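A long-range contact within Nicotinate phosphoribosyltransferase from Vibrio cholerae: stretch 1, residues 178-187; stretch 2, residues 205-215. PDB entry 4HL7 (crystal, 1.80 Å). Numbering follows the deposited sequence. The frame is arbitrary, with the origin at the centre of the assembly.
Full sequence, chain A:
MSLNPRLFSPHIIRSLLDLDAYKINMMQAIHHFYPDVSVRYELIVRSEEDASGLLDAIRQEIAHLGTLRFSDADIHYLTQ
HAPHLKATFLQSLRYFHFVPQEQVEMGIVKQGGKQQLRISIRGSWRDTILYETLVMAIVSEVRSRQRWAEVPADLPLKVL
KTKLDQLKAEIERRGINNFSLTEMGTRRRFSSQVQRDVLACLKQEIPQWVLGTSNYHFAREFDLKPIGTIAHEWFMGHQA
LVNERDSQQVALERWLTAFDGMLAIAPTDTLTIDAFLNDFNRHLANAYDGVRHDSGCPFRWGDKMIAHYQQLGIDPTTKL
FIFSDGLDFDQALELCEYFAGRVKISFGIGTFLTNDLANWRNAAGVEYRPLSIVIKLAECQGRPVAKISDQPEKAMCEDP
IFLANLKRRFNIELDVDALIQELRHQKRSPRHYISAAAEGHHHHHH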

# COMPACT_ATOMS: atom_id res chain seq x y z
N ASN A 178 -18.14 -13.04 10.30
CA ASN A 178 -17.73 -11.72 9.76
C ASN A 178 -16.28 -11.68 9.24
O ASN A 178 -15.70 -10.59 9.07
N PHE A 179 -15.70 -12.86 8.97
CA PHE A 179 -14.35 -12.85 8.39
C PHE A 179 -14.45 -12.39 6.91
O PHE A 179 -15.29 -12.89 6.14
N SER A 180 -13.62 -11.42 6.53
CA SER A 180 -13.60 -10.88 5.16
C SER A 180 -12.14 -10.53 4.81
O SER A 180 -11.44 -9.92 5.64
N LEU A 181 -11.69 -10.91 3.62
CA LEU A 181 -10.26 -10.82 3.27
C LEU A 181 -10.13 -9.93 2.02
O LEU A 181 -10.86 -10.12 1.03
N THR A 182 -9.27 -8.93 2.09
CA THR A 182 -8.94 -8.15 0.89
C THR A 182 -7.47 -8.43 0.57
O THR A 182 -6.57 -8.17 1.40
N GLU A 183 -7.21 -9.00 -0.58
CA GLU A 183 -5.82 -9.34 -0.87
C GLU A 183 -5.03 -8.09 -1.26
O GLU A 183 -5.48 -7.33 -2.09
N MSE A 184 -3.85 -7.88 -0.68
CA MSE A 184 -3.12 -6.62 -0.89
C MSE A 184 -1.66 -6.96 -0.93
O MSE A 184 -0.83 -6.19 -0.46
N GLY A 185 -1.31 -8.11 -1.46
CA GLY A 185 0.09 -8.50 -1.45
C GLY A 185 0.88 -8.31 -2.73
O GLY A 185 1.84 -9.02 -2.97
N THR A 186 0.49 -7.37 -3.56
CA THR A 186 1.26 -7.15 -4.77
C THR A 186 2.71 -6.61 -4.50
O THR A 186 3.70 -7.07 -5.09
N ARG A 187 2.80 -5.54 -3.68
CA ARG A 187 4.08 -4.82 -3.50
C ARG A 187 5.18 -5.65 -2.89
O ARG A 187 6.37 -5.41 -3.17
N GLU A 205 -10.98 -21.77 -2.70
CA GLU A 205 -11.15 -22.33 -1.37
C GLU A 205 -12.10 -21.52 -0.49
O GLU A 205 -12.88 -22.12 0.29
N ILE A 206 -12.03 -20.19 -0.56
CA ILE A 206 -12.80 -19.33 0.39
C ILE A 206 -13.48 -18.17 -0.34
O ILE A 206 -13.49 -17.02 0.13
N PRO A 207 -14.10 -18.46 -1.50
CA PRO A 207 -14.71 -17.37 -2.29
C PRO A 207 -15.69 -16.51 -1.49
O PRO A 207 -15.84 -15.29 -1.74
N GLN A 208 -16.36 -17.12 -0.53
CA GLN A 208 -17.39 -16.45 0.24
C GLN A 208 -16.81 -15.42 1.18
O GLN A 208 -17.53 -14.58 1.70
N TRP A 209 -15.51 -15.51 1.44
CA TRP A 209 -14.84 -14.57 2.31
C TRP A 209 -13.90 -13.60 1.64
O TRP A 209 -13.34 -12.77 2.30
N VAL A 210 -13.78 -13.65 0.32
CA VAL A 210 -12.86 -12.75 -0.37
C VAL A 210 -13.63 -11.50 -0.81
O VAL A 210 -14.51 -11.59 -1.67
N LEU A 211 -13.36 -10.34 -0.20
CA LEU A 211 -14.02 -9.09 -0.61
C LEU A 211 -13.49 -8.66 -1.98
O LEU A 211 -14.28 -8.25 -2.86
N GLY A 212 -12.20 -8.86 -2.19
CA GLY A 212 -11.58 -8.55 -3.51
C GLY A 212 -10.06 -8.50 -3.39
O GLY A 212 -9.47 -9.07 -2.46
N THR A 213 -9.43 -7.80 -4.32
CA THR A 213 -7.95 -7.69 -4.35
C THR A 213 -7.61 -6.28 -4.76
O THR A 213 -8.37 -5.64 -5.48
N SER A 214 -6.48 -5.75 -4.25
CA SER A 214 -6.06 -4.44 -4.71
C SER A 214 -5.43 -4.46 -6.11
O SER A 214 -5.28 -3.42 -6.71
N ASN A 215 -5.09 -5.65 -6.63
CA ASN A 215 -4.41 -5.73 -7.90
C ASN A 215 -5.42 -5.70 -9.09
O ASN A 215 -6.21 -6.62 -9.24

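A beta bulge interrupts the parallel pairing of the two strands: the register moves by one residue between the Leu181–Val210 and Thr182–Gly212 bridges. The extra residue is Leu211, whose N still donates to Leu181 O (2.8 Å), whereas Gly212 N, 3.7 Å from Leu181 O, is buried without a partner. The CA-to-CB bond of Leu211 (t, p) points toward the first stretch; its CB lies 3.6 Å from Ser180 OG and its CD2 3.5 Å from Thr182 OG1, Thr182 adopting the m rotamer.

Leu181, Val210, Glu183 and Thr213 share one face of the sheet, which changes from apolar to polar along the strands. At its start, Leu181 (t, p) brings CD2 to 4.0 Å from Ile206 CD1. Just before the strand, Phe179 (t) presents its ring edge to the face of the Trp209 five-membered ring, with centroids 5.7 Å apart and planes at 89°. Trp209 (m) also packs its CB 3.7 Å from Phe179 CD2, while Ile206 CD1 lies at the edge of the phenylalanine ring, 4.4 Å from CE2.

Farther along, the buried carboxylate of Glu183 (t, m) is met by several donors. Thr213 (t) donates through OG1 to Glu183 OE1 at 2.7 Å, and Gly185 N binds Glu183 OE2 at 2.8 Å, tying the carboxylate to the backbone just past its own strand. Thr213 OG1 in turn accepts from Asn215 N (3.1 Å). A water extends this network, donating to Glu183 OE1 (2.8 Å) and to Ser214 OG (2.7 Å), the serine being p; it also hydrogen-bonds Thr186 OG1 at 2.6 Å. Thr186 (m) and Asn215 (t) both point across the contact, and Asn215 ND2 donates to Thr186 OG1 (2.9 Å), closing this end with a direct side-chain link while the Asn215 side chain caps the helix that follows.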

# COMPACT_ATOMS: atom_id res chain seq x y z
CB ASN A 178 -18.01 -10.53 10.73
CG ASN A 178 -17.22 -10.62 12.07
OD1 ASN A 178 -16.90 -11.73 12.53
ND2 ASN A 178 -17.05 -9.51 12.73
CB PHE A 179 -13.68 -14.24 8.46
CG PHE A 179 -12.32 -14.29 7.80
CD1 PHE A 179 -11.18 -13.70 8.42
CD2 PHE A 179 -12.17 -14.86 6.55
CE1 PHE A 179 -9.94 -13.71 7.79
CE2 PHE A 179 -10.91 -14.93 5.92
CZ PHE A 179 -9.80 -14.32 6.54
CB SER A 180 -14.35 -9.56 5.16
OG SER A 180 -14.28 -9.02 3.86
CB LEU A 181 -9.72 -12.25 2.98
CG LEU A 181 -8.23 -12.39 2.65
CD1 LEU A 181 -7.38 -11.76 3.76
CD2 LEU A 181 -7.83 -13.85 2.51
CB THR A 182 -9.12 -6.66 1.12
OG1 THR A 182 -10.50 -6.40 1.46
CG2 THR A 182 -8.82 -5.91 -0.19
CB GLU A 183 -5.79 -10.40 -1.98
CG GLU A 183 -4.42 -10.99 -2.21
CD GLU A 183 -3.51 -10.13 -3.14
OE1 GLU A 183 -4.01 -9.32 -3.97
OE2 GLU A 183 -2.28 -10.25 -3.01
CB MSE A 184 -3.37 -5.56 0.22
CG MSE A 184 -4.75 -4.99 0.19
SE MSE A 184 -4.74 -3.58 1.64
CE MSE A 184 -6.58 -3.24 1.29
CB THR A 186 0.51 -6.11 -5.65
OG1 THR A 186 -0.75 -6.66 -6.09
CG2 THR A 186 1.37 -5.66 -6.88
CB ARG A 187 3.90 -3.54 -2.66
CG ARG A 187 3.44 -3.76 -1.21
CD ARG A 187 3.06 -2.43 -0.57
NE ARG A 187 2.06 -1.73 -1.35
CZ ARG A 187 2.04 -0.40 -1.49
NH1 ARG A 187 2.98 0.31 -0.90
NH2 ARG A 187 1.11 0.19 -2.25
CB GLU A 205 -9.80 -22.48 -0.64
CG GLU A 205 -8.90 -23.49 -1.28
CD GLU A 205 -9.48 -24.89 -1.15
OE1 GLU A 205 -9.89 -25.28 -0.02
OE2 GLU A 205 -9.49 -25.60 -2.16
CB ILE A 206 -11.95 -18.80 1.59
CG1 ILE A 206 -10.76 -17.99 1.11
CG2 ILE A 206 -11.45 -19.95 2.48
CD1 ILE A 206 -10.23 -17.08 2.20
CB PRO A 207 -15.46 -18.12 -3.40
CG PRO A 207 -15.68 -19.49 -2.85
CD PRO A 207 -14.40 -19.78 -2.08
CB GLN A 208 -18.20 -17.47 1.06
CG GLN A 208 -17.40 -18.12 2.20
CD GLN A 208 -16.67 -19.40 1.82
OE1 GLN A 208 -16.30 -19.61 0.67
NE2 GLN A 208 -16.44 -20.26 2.80
CB TRP A 209 -14.09 -15.28 3.40
CG TRP A 209 -14.98 -16.12 4.26
CD1 TRP A 209 -16.28 -15.82 4.68
CD2 TRP A 209 -14.66 -17.40 4.86
NE1 TRP A 209 -16.77 -16.84 5.45
CE2 TRP A 209 -15.83 -17.80 5.62
CE3 TRP A 209 -13.54 -18.22 4.86
CZ2 TRP A 209 -15.88 -19.01 6.30
CZ3 TRP A 209 -13.59 -19.43 5.58
CH2 TRP A 209 -14.73 -19.80 6.28
CB VAL A 210 -12.19 -13.49 -1.57
CG1 VAL A 210 -11.42 -12.50 -2.47
CG2 VAL A 210 -11.29 -14.63 -1.08
CB LEU A 211 -13.82 -8.00 0.45
CG LEU A 211 -14.35 -6.61 0.10
CD1 LEU A 211 -15.88 -6.74 -0.00
CD2 LEU A 211 -13.86 -5.62 1.16
CB THR A 213 -7.34 -8.69 -5.38
OG1 THR A 213 -5.96 -8.41 -5.52
CG2 THR A 213 -8.00 -8.56 -6.76
CB SER A 214 -5.05 -3.81 -3.72
OG SER A 214 -3.91 -4.66 -3.70
CB ASN A 215 -3.55 -7.00 -7.90
CG ASN A 215 -2.63 -7.08 -9.11
OD1 ASN A 215 -3.09 -7.11 -10.24
ND2 ASN A 215 -1.33 -7.07 -8.86
O HOH W 1 -2.59 -6.90 -4.31